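Local coordinates for proteasome accessory factor B/C (PafBC) (Paenarthrobacter aurescens, PDB 6SJ9), which probably regulates transcription in the bacterial DNA damage response, joining winged helix-turn-helix DNA-binding modules to WYL domains in one chain, at residues Gly186-Gln191 / Glu235-Asn240; Gln482-Glu487 / Ser532-Glu537; Leu507-Leu512 / Asn548-Arg553. One frame throughout, in Å; residues are numbered along the deposited sequence.

Contact 1: Gly186-Gln191 / Glu235-Asn240; sequences GSRFGQ and ELDELN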
loop_
_atom_site.group_PDB
_atom_site.type_symbol
_atom_site.label_atom_id
_atom_site.label_comp_id
_atom_site.label_asym_id
_atom_site.label_seq_id
_atom_site.Cartn_x
_atom_site.Cartn_y
_atom_site.Cartn_z
ATOM N N GLY A 186 -1.842 17.605 8.458
ATOM C CA GLY A 186 -3.194 17.091 8.387
ATOM C C GLY A 186 -3.538 16.585 7.005
ATOM O O GLY A 186 -2.948 16.996 5.998
ATOM N N SER A 187 -4.482 15.653 6.970
ATOM C CA SER A 187 -4.926 15.033 5.734
ATOM C C SER A 187 -6.417 15.261 5.606
ATOM O O SER A 187 -7.170 14.940 6.522
ATOM C CB SER A 187 -4.642 13.532 5.753
ATOM O OG SER A 187 -4.818 13.026 4.467
ATOM N N ARG A 188 -6.831 15.913 4.546
ATOM C CA ARG A 188 -8.243 15.912 4.183
ATOM C C ARG A 188 -8.361 15.707 2.689
ATOM O O ARG A 188 -7.637 16.338 1.912
ATOM C CB ARG A 188 -9.022 17.124 4.670
ATOM C CG ARG A 188 -9.509 16.881 6.081
ATOM C CD ARG A 188 -9.453 18.128 6.906
ATOM N NE ARG A 188 -9.909 17.948 8.288
ATOM C CZ ARG A 188 -9.409 17.083 9.180
ATOM N NH1 ARG A 188 -8.411 16.242 8.856
ATOM N NH2 ARG A 188 -9.903 17.077 10.424
ATOM N N PHE A 189 -9.305 14.835 2.306
ATOM C CA PHE A 189 -9.556 14.474 0.910
ATOM C C PHE A 189 -8.348 13.757 0.308
ATOM O O PHE A 189 -8.075 13.872 -0.892
ATOM C CB PHE A 189 -9.892 15.725 0.095
ATOM C CG PHE A 189 -10.736 16.721 0.848
ATOM C CD1 PHE A 189 -12.028 16.412 1.245
ATOM C CD2 PHE A 189 -10.224 17.971 1.184
ATOM C CE1 PHE A 189 -12.806 17.340 1.949
ATOM C CE2 PHE A 189 -10.985 18.907 1.894
ATOM C CZ PHE A 189 -12.283 18.589 2.271
ATOM N N GLY A 190 -7.645 12.968 1.130
ATOM C CA GLY A 190 -6.440 12.285 0.709
ATOM C C GLY A 190 -5.179 13.141 0.660
ATOM O O GLY A 190 -4.083 12.581 0.579
ATOM N N GLN A 191 -5.287 14.471 0.779
ATOM C CA GLN A 191 -4.168 15.386 0.550
ATOM C C GLN A 191 -3.664 16.003 1.851
ATOM O O GLN A 191 -4.459 16.372 2.724
ATOM C CB GLN A 191 -4.603 16.508 -0.412
ATOM C CG GLN A 191 -4.950 16.007 -1.820
ATOM C CD GLN A 191 -3.867 15.068 -2.365
ATOM O OE1 GLN A 191 -4.018 13.836 -2.334
ATOM N NE2 GLN A 191 -2.763 15.647 -2.853
ATOM N N GLU A 235 -9.246 23.446 12.664
ATOM C CA GLU A 235 -8.613 24.279 11.646
ATOM C C GLU A 235 -8.690 23.627 10.263
ATOM O O GLU A 235 -8.987 24.297 9.262
ATOM C CB GLU A 235 -7.159 24.538 12.039
ATOM C CG GLU A 235 -6.500 25.559 11.184
ATOM C CD GLU A 235 -7.188 26.893 11.328
ATOM O OE1 GLU A 235 -7.523 27.265 12.481
ATOM O OE2 GLU A 235 -7.403 27.558 10.294
ATOM N N LEU A 236 -8.451 22.313 10.199
ATOM C CA LEU A 236 -8.439 21.583 8.939
ATOM C C LEU A 236 -9.860 21.297 8.438
ATOM O O LEU A 236 -10.126 21.368 7.231
ATOM C CB LEU A 236 -7.661 20.274 9.120
ATOM C CG LEU A 236 -6.149 20.212 9.397
ATOM C CD1 LEU A 236 -5.808 19.083 10.383
ATOM C CD2 LEU A 236 -5.379 19.998 8.099
ATOM N N ASP A 237 -10.791 21.011 9.363
ATOM C CA ASP A 237 -12.197 20.862 8.999
ATOM C C ASP A 237 -12.729 22.091 8.274
ATOM O O ASP A 237 -13.567 21.961 7.377
ATOM C CB ASP A 237 -13.051 20.604 10.253
ATOM C CG ASP A 237 -13.037 19.138 10.718
ATOM O OD1 ASP A 237 -12.400 18.290 10.052
ATOM O OD2 ASP A 237 -13.674 18.842 11.761
ATOM N N GLU A 238 -12.251 23.285 8.622
ATOM C CA GLU A 238 -12.719 24.457 7.891
ATOM C C GLU A 238 -12.245 24.457 6.433
ATOM O O GLU A 238 -12.760 25.227 5.623
ATOM C CB GLU A 238 -12.327 25.740 8.634
ATOM C CG GLU A 238 -12.964 26.969 8.002
ATOM C CD GLU A 238 -12.870 28.239 8.831
ATOM O OE1 GLU A 238 -12.305 28.208 9.956
ATOM O OE2 GLU A 238 -13.447 29.255 8.365
ATOM N N LEU A 239 -11.283 23.611 6.074
ATOM C CA LEU A 239 -10.836 23.541 4.687
ATOM C C LEU A 239 -11.992 23.121 3.779
ATOM O O LEU A 239 -12.799 22.253 4.121
ATOM C CB LEU A 239 -9.666 22.562 4.548
ATOM C CG LEU A 239 -8.298 23.098 4.940
ATOM C CD1 LEU A 239 -7.257 22.037 4.630
ATOM C CD2 LEU A 239 -8.024 24.392 4.167
ATOM N N ASN A 240 -12.044 23.741 2.606
ATOM C CA ASN A 240 -13.018 23.454 1.560
ATOM C C ASN A 240 -12.356 22.749 0.380
ATOM O O ASN A 240 -11.268 23.144 -0.059
ATOM C CB ASN A 240 -13.715 24.740 1.103
ATOM C CG ASN A 240 -14.711 25.255 2.133
ATOM O OD1 ASN A 240 -15.433 24.474 2.760
ATOM N ND2 ASN A 240 -14.752 26.574 2.316
#

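Contact 2: Gln482-Glu487 / Ser532-Glu537; sequences QSVAPE and STWYFE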
loop_
_atom_site.group_PDB
_atom_site.type_symbol
_atom_site.label_atom_id
_atom_site.label_comp_id
_atom_site.label_asym_id
_atom_site.label_seq_id
_atom_site.Cartn_x
_atom_site.Cartn_y
_atom_site.Cartn_z
ATOM N N GLN A 482 -6.506 -22.505 -1.913
ATOM C CA GLN A 482 -6.423 -22.549 -3.362
ATOM C C GLN A 482 -6.102 -23.960 -3.851
ATOM O O GLN A 482 -5.305 -24.686 -3.252
ATOM C CB GLN A 482 -5.361 -21.547 -3.819
ATOM C CG GLN A 482 -4.984 -21.582 -5.291
ATOM C CD GLN A 482 -6.069 -20.982 -6.194
ATOM O OE1 GLN A 482 -6.857 -20.118 -5.768
ATOM N NE2 GLN A 482 -6.097 -21.422 -7.449
ATOM N N SER A 483 -6.726 -24.357 -4.946
ATOM C CA SER A 483 -6.351 -25.639 -5.475
ATOM C C SER A 483 -4.955 -25.549 -6.086
ATOM O O SER A 483 -4.376 -24.468 -6.230
ATOM C CB SER A 483 -7.391 -26.103 -6.485
ATOM O OG SER A 483 -7.576 -25.104 -7.460
ATOM N N VAL A 484 -4.411 -26.710 -6.432
ATOM C CA VAL A 484 -3.047 -26.838 -6.909
ATOM C C VAL A 484 -3.093 -27.426 -8.312
ATOM O O VAL A 484 -3.684 -28.492 -8.515
ATOM C CB VAL A 484 -2.245 -27.748 -5.954
ATOM C CG1 VAL A 484 -0.756 -27.820 -6.320
ATOM C CG2 VAL A 484 -2.428 -27.270 -4.533
ATOM N N ALA A 485 -2.466 -26.744 -9.273
ATOM C CA ALA A 485 -2.357 -27.280 -10.628
ATOM C C ALA A 485 -1.599 -28.602 -10.601
ATOM O O ALA A 485 -0.755 -28.810 -9.745
ATOM C CB ALA A 485 -1.636 -26.316 -11.568
ATOM N N PRO A 486 -1.944 -29.530 -11.483
ATOM C CA PRO A 486 -1.332 -30.861 -11.449
ATOM C C PRO A 486 0.172 -30.873 -11.602
ATOM O O PRO A 486 0.816 -31.759 -11.044
ATOM C CB PRO A 486 -1.990 -31.555 -12.646
ATOM C CG PRO A 486 -3.390 -30.920 -12.698
ATOM C CD PRO A 486 -3.293 -29.544 -12.090
ATOM N N GLU A 487 0.742 -29.953 -12.381
ATOM C CA GLU A 487 2.180 -29.898 -12.583
ATOM C C GLU A 487 2.906 -29.463 -11.309
ATOM O O GLU A 487 4.119 -29.686 -11.181
ATOM C CB GLU A 487 2.512 -28.936 -13.729
ATOM C CG GLU A 487 1.781 -29.194 -15.029
ATOM C CD GLU A 487 0.300 -28.785 -14.992
ATOM O OE1 GLU A 487 -0.087 -27.894 -14.187
ATOM O OE2 GLU A 487 -0.478 -29.376 -15.779
ATOM N N SER A 532 -4.474 -16.723 -6.297
ATOM C CA SER A 532 -4.457 -18.000 -7.012
ATOM C C SER A 532 -3.040 -18.557 -7.262
ATOM O O SER A 532 -2.871 -19.448 -8.098
ATOM C CB SER A 532 -5.197 -17.876 -8.344
ATOM O OG SER A 532 -6.533 -17.474 -8.102
ATOM N N THR A 533 -2.011 -18.086 -6.533
ATOM C CA THR A 533 -0.636 -18.559 -6.691
ATOM C C THR A 533 -0.084 -19.172 -5.414
ATOM O O THR A 533 -0.203 -18.584 -4.330
ATOM C CB THR A 533 0.265 -17.420 -7.167
ATOM O OG1 THR A 533 -0.340 -16.818 -8.309
ATOM C CG2 THR A 533 1.651 -17.915 -7.539
ATOM N N TRP A 534 0.591 -20.325 -5.554
ATOM C CA TRP A 534 1.220 -20.949 -4.397
ATOM C C TRP A 534 2.652 -20.456 -4.235
ATOM O O TRP A 534 3.401 -20.311 -5.197
ATOM C CB TRP A 534 1.185 -22.483 -4.474
ATOM C CG TRP A 534 -0.157 -23.004 -4.086
ATOM C CD1 TRP A 534 -1.174 -23.367 -4.926
ATOM C CD2 TRP A 534 -0.665 -23.119 -2.756
ATOM N NE1 TRP A 534 -2.283 -23.724 -4.193
ATOM C CE2 TRP A 534 -1.992 -23.598 -2.855
ATOM C CE3 TRP A 534 -0.114 -22.891 -1.484
ATOM C CZ2 TRP A 534 -2.795 -23.856 -1.728
ATOM C CZ3 TRP A 534 -0.913 -23.135 -0.352
ATOM C CH2 TRP A 534 -2.268 -23.605 -0.499
ATOM N N TYR A 535 3.028 -20.225 -2.998
ATOM C CA TYR A 535 4.374 -19.817 -2.652
ATOM C C TYR A 535 4.858 -20.664 -1.492
ATOM O O TYR A 535 4.057 -21.220 -0.726
ATOM C CB TYR A 535 4.446 -18.347 -2.200
ATOM C CG TYR A 535 3.972 -17.311 -3.196
ATOM C CD1 TYR A 535 2.601 -17.033 -3.362
ATOM C CD2 TYR A 535 4.888 -16.570 -3.918
ATOM C CE1 TYR A 535 2.183 -16.058 -4.262
ATOM C CE2 TYR A 535 4.499 -15.616 -4.807
ATOM C CZ TYR A 535 3.129 -15.353 -4.961
ATOM O OH TYR A 535 2.747 -14.399 -5.858
ATOM N N PHE A 536 6.175 -20.785 -1.340
ATOM C CA PHE A 536 6.639 -21.326 -0.068
ATOM C C PHE A 536 7.757 -20.445 0.465
ATOM O O PHE A 536 8.673 -20.058 -0.265
ATOM C CB PHE A 536 7.078 -22.784 -0.127
ATOM C CG PHE A 536 8.220 -23.066 -1.054
ATOM C CD1 PHE A 536 8.042 -23.083 -2.432
ATOM C CD2 PHE A 536 9.430 -23.446 -0.539
ATOM C CE1 PHE A 536 9.084 -23.378 -3.277
ATOM C CE2 PHE A 536 10.474 -23.759 -1.378
ATOM C CZ PHE A 536 10.304 -23.725 -2.734
ATOM N N GLU A 537 7.643 -20.119 1.724
ATOM C CA GLU A 537 8.670 -19.428 2.475
ATOM C C GLU A 537 9.696 -20.451 2.981
ATOM O O GLU A 537 9.333 -21.543 3.451
ATOM C CB GLU A 537 8.036 -18.715 3.667
ATOM C CG GLU A 537 9.021 -17.947 4.465
ATOM C CD GLU A 537 8.432 -17.564 5.848
ATOM O OE1 GLU A 537 8.486 -16.366 6.196
ATOM O OE2 GLU A 537 7.887 -18.455 6.572
#

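Contact 3: Leu507-Leu512 / Asn548-Arg553; sequences LRYFSL and NFRLDR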
loop_
_atom_site.group_PDB
_atom_site.type_symbol
_atom_site.label_atom_id
_atom_site.label_comp_id
_atom_site.label_asym_id
_atom_site.label_seq_id
_atom_site.Cartn_x
_atom_site.Cartn_y
_atom_site.Cartn_z
ATOM N N LEU A 507 16.724 -27.669 -3.488
ATOM C CA LEU A 507 15.823 -26.999 -4.412
ATOM C C LEU A 507 16.592 -26.594 -5.665
ATOM O O LEU A 507 17.691 -26.013 -5.583
ATOM C CB LEU A 507 15.202 -25.763 -3.754
ATOM C CG LEU A 507 14.599 -24.764 -4.726
ATOM C CD1 LEU A 507 13.329 -25.353 -5.420
ATOM C CD2 LEU A 507 14.317 -23.465 -3.916
ATOM N N ARG A 508 16.029 -26.919 -6.808
ATOM C CA ARG A 508 16.455 -26.399 -8.105
ATOM C C ARG A 508 15.370 -25.449 -8.587
ATOM O O ARG A 508 14.230 -25.860 -8.779
ATOM C CB ARG A 508 16.696 -27.519 -9.101
ATOM C CG ARG A 508 18.046 -28.230 -8.800
ATOM C CD ARG A 508 18.166 -29.358 -9.769
ATOM N NE ARG A 508 19.258 -30.226 -9.449
ATOM C CZ ARG A 508 19.339 -31.455 -9.941
ATOM N NH1 ARG A 508 18.364 -31.893 -10.742
ATOM N NH2 ARG A 508 20.379 -32.232 -9.639
ATOM N N TYR A 509 15.690 -24.170 -8.677
ATOM C CA TYR A 509 14.686 -23.135 -8.880
ATOM C C TYR A 509 14.955 -22.513 -10.243
ATOM O O TYR A 509 16.062 -22.054 -10.477
ATOM C CB TYR A 509 14.790 -22.098 -7.770
ATOM C CG TYR A 509 13.641 -21.127 -7.687
ATOM C CD1 TYR A 509 12.359 -21.575 -7.420
ATOM C CD2 TYR A 509 13.848 -19.750 -7.811
ATOM C CE1 TYR A 509 11.267 -20.704 -7.306
ATOM C CE2 TYR A 509 12.739 -18.853 -7.728
ATOM C CZ TYR A 509 11.458 -19.350 -7.470
ATOM O OH TYR A 509 10.357 -18.507 -7.318
ATOM N N PHE A 510 13.947 -22.510 -11.132
ATOM C CA PHE A 510 14.075 -21.865 -12.441
ATOM C C PHE A 510 14.318 -20.362 -12.306
ATOM O O PHE A 510 13.741 -19.692 -11.461
ATOM C CB PHE A 510 12.810 -22.056 -13.287
ATOM C CG PHE A 510 12.681 -23.411 -13.899
ATOM C CD1 PHE A 510 13.586 -23.858 -14.812
ATOM C CD2 PHE A 510 11.586 -24.214 -13.577
ATOM C CE1 PHE A 510 13.466 -25.095 -15.359
ATOM C CE2 PHE A 510 11.434 -25.426 -14.131
ATOM C CZ PHE A 510 12.384 -25.879 -15.027
ATOM N N SER A 511 15.169 -19.833 -13.161
ATOM C CA SER A 511 15.268 -18.395 -13.319
ATOM C C SER A 511 13.991 -17.851 -13.975
ATOM O O SER A 511 13.123 -18.598 -14.435
ATOM C CB SER A 511 16.465 -18.052 -14.180
ATOM O OG SER A 511 16.164 -18.590 -15.460
ATOM N N LEU A 512 13.887 -16.522 -14.040
ATOM C CA LEU A 512 12.673 -15.924 -14.595
ATOM C C LEU A 512 12.372 -16.448 -16.000
ATOM O O LEU A 512 11.256 -16.897 -16.272
ATOM C CB LEU A 512 12.794 -14.397 -14.604
ATOM C CG LEU A 512 11.551 -13.614 -15.046
ATOM C CD1 LEU A 512 10.269 -14.146 -14.375
ATOM C CD2 LEU A 512 11.742 -12.143 -14.700
ATOM N N ASN A 548 11.054 -16.170 -0.353
ATOM C CA ASN A 548 9.737 -16.666 -0.719
ATOM C C ASN A 548 9.784 -17.014 -2.178
ATOM O O ASN A 548 10.025 -16.140 -3.006
ATOM C CB ASN A 548 8.640 -15.617 -0.428
ATOM C CG ASN A 548 8.430 -15.479 1.034
ATOM O OD1 ASN A 548 7.593 -16.181 1.590
ATOM N ND2 ASN A 548 9.255 -14.686 1.703
ATOM N N PHE A 549 9.556 -18.289 -2.475
ATOM C CA PHE A 549 9.684 -18.838 -3.812
ATOM C C PHE A 549 8.303 -19.151 -4.376
ATOM O O PHE A 549 7.362 -19.456 -3.632
ATOM C CB PHE A 549 10.519 -20.141 -3.758
ATOM C CG PHE A 549 11.966 -19.963 -3.196
ATOM C CD1 PHE A 549 12.241 -20.173 -1.856
ATOM C CD2 PHE A 549 13.021 -19.677 -4.040
ATOM C CE1 PHE A 549 13.573 -20.070 -1.355
ATOM C CE2 PHE A 549 14.355 -19.551 -3.561
ATOM C CZ PHE A 549 14.624 -19.729 -2.226
ATOM N N ARG A 550 8.213 -19.146 -5.696
ATOM C CA ARG A 550 6.996 -19.523 -6.403
ATOM C C ARG A 550 7.016 -21.019 -6.664
ATOM O O ARG A 550 7.975 -21.528 -7.257
ATOM C CB ARG A 550 6.872 -18.779 -7.739
ATOM C CG ARG A 550 6.632 -17.251 -7.613
ATOM C CD ARG A 550 6.520 -16.571 -8.981
ATOM N NE ARG A 550 5.466 -17.142 -9.847
ATOM C CZ ARG A 550 4.207 -16.681 -9.906
ATOM N NH1 ARG A 550 3.841 -15.629 -9.168
ATOM N NH2 ARG A 550 3.304 -17.269 -10.711
ATOM N N LEU A 551 5.958 -21.708 -6.235
ATOM C CA LEU A 551 5.859 -23.141 -6.484
ATOM C C LEU A 551 5.984 -23.438 -7.970
ATOM O O LEU A 551 6.633 -24.425 -8.375
ATOM C CB LEU A 551 4.535 -23.677 -5.936
ATOM C CG LEU A 551 4.466 -25.195 -5.764
ATOM C CD1 LEU A 551 5.478 -25.608 -4.758
ATOM C CD2 LEU A 551 3.108 -25.570 -5.226
ATOM N N ASP A 552 5.393 -22.583 -8.812
ATOM C CA ASP A 552 5.392 -22.905 -10.225
ATOM C C ASP A 552 6.718 -22.593 -10.839
ATOM O O ASP A 552 6.829 -22.693 -12.059
ATOM C CB ASP A 552 4.262 -22.169 -11.006
ATOM C CG ASP A 552 4.426 -20.632 -11.077
ATOM O OD1 ASP A 552 5.516 -20.053 -10.841
ATOM O OD2 ASP A 552 3.411 -19.968 -11.411
ATOM N N ARG A 553 7.728 -22.218 -10.028
ATOM C CA ARG A 553 9.087 -22.095 -10.556
ATOM C C ARG A 553 10.025 -23.169 -10.036
ATOM O O ARG A 553 11.206 -23.145 -10.363
ATOM C CB ARG A 553 9.665 -20.689 -10.314
ATOM C CG ARG A 553 8.988 -19.776 -11.314
ATOM C CD ARG A 553 9.667 -18.489 -11.654
ATOM N NE ARG A 553 11.101 -18.369 -11.392
ATOM C CZ ARG A 553 11.641 -17.176 -11.182
ATOM N NH1 ARG A 553 10.842 -16.113 -11.229
ATOM N NH2 ARG A 553 12.924 -17.028 -10.930
#

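Contact 1: Gly186-Gln191 / Glu235-Asn240
Gly-186 of strand 175-188 and Leu-236 of helix 232-237 approach with their CA atoms 6.9 Å apart, where the strand runs into a type I' beta turn from Arg-188 to Gln-191. Leu-236 CD2 lies 3.6 Å from Gly-186 CA, and its CD1 meets the same carbon, so the isopropyl end sits directly on the strand backbone where no side chain intervenes. Arg-188 crosses Leu-236 at about a right angle; chi2 (143°) turns CD toward Leu-236 O. Over one face of the guanidinium, toward the rim, Leu-236 CB lies 3.3 Å from Arg-188 NE. The guanidinium grips Asp-237 side-on: Arg-188 NH2 to Asp-237 OD1 is 2.8 Å, Arg-188 NE to the same oxygen 3.1 Å. Both donors come from the same face of the carboxylate plane, which is turned 34° from the guanidinium. Arg-188 NH1 bonds back to Ser-187 O at 2.9 Å; that oxygen lies in the guanidinium plane, and NH1 sits above the plane of the carbonyl. Farther out, Phe-189 CZ, at the ring edge, comes to 4.1 Å from Leu-239 O. Leu-236 and Leu-239 also rest on Tyr-193 of the adjoining strand. The contact thus ties the short helix to a beta hairpin of the first WYL domain. Bonds from three nitrogens fix the guanidinium's rotation, while solvent probably weakens the bridge at the exposed Asp-237.

Contact 2: Gln482-Glu487 / Ser532-Glu537
Trp-534 CG lies anti to its carbonyl carbon (chi1 -79°) and Gln-482 CG anti to its backbone N (chi1 172°), and these side chains cross obliquely between loop and strand. The indole presents its N-H edge to the loop. Trp-534 NE1 donates to Ser-483 O at 3.0 Å with an N-H...O angle of 150°; the oxygen is in the ring plane, whereas NE1 stands well above the plane of that carbonyl. A second, weak bond runs from Trp-534 NE1 to Gln-482 O at 3.3 Å, and the same oxygen is 3.1 Å from Trp-534 CZ2, again at the ring edge. Two consecutive carbonyls therefore share one donor. Gln-482 CG packs 3.6 Å from Trp-534 NE1, while the bend at chi2 carries the amide on to Ser-532, with Gln-482 OE1 3.4 Å from Ser-532 CA. Two residues on from Gln-482, Val-484 CG2 approaches the indole obliquely, 4.1 Å from Trp-534 CE2. Together these fix the segment leading into helix 489-501 against the start of strand 533-540 in the second WYL domain. Phe-492 of that helix meets the indole edge-to-face and also touches Val-484, while Ser-529 of strand 517-530 adjoins both Gln-482 and Trp-534.

Contact 3: Leu507-Leu512 / Asn548-Arg553
Tyr-509 and Phe-549 form the aromatic part of the contact, a T-shaped pair with ring centroids 4.9 Å apart and planes at 77°. The edge atom Phe-549 CD2 stands over the centre of the Tyr-509 ring. Phe-549 in turn receives a CH-pi contact on its own face: Leu-507 CD2 is 3.9 Å from the Phe-549 ring centroid, close to the normal. Beside this, Arg-553 CB approaches Tyr-509 CE1 obliquely to 3.4 Å.

One hydrogen bond joins the backbones, and three use a side chain. Arg-550 N donates to Tyr-509 OH at 2.8 Å and almost straight (174°), so the phenol reaches across to the end of strand 545-550. Phe-510 N donates to Arg-553 O at 2.9 Å, and the Arg-553 side chain in turn donates NE and NH2 to Phe-510 O, at 2.8 Å from NH2. That oxygen lies in the guanidinium plane. A bend at chi3 (20°) sets NE for this side-on grip, and the guanidinium is layered between the Tyr-509 ring, not far from parallel to it, and the backbone of Ser-511 and Leu-512.

Among charged groups, Arg-550 meets Asp-552 side-on within its segment, NH2 to OD2 being 2.8 Å, and Arg-553 NH1 has a salt bridge to Asp-584. Strands 503-510 and 545-550 lie three places apart in the five-stranded sheet, 545-550 at one edge; the steep inclination of their portions here fits a strongly curved, Sm-like sheet. The positive charge of the buried Arg-553 is probably offset by Asp-584, while Phe-510 O satisfies NE and NH2.

Contact 1 comes first along the chain and closes before the others open; it joins strand 175-188 of the first WYL domain to helix 232-237, on the opposite side of the chain's centre from contacts 2 and 3. Its centre is 45 Å from that of contact 2 and 47 Å from that of contact 3, with no touch. Contacts 2 and 3 alternate along the chain, lie 12 Å apart between centres, and both reach the five-stranded antiparallel sheet of the second WYL domain, contact 2 through strand 533-540. Neighbouring strands 533-540 and 545-550 join them directly: Phe-536 N to Phe-549 O, 2.9 Å, is a probable hydrogen bond. The separation is consistent with two WYL domains, built on different sheets, lying apart in the chain.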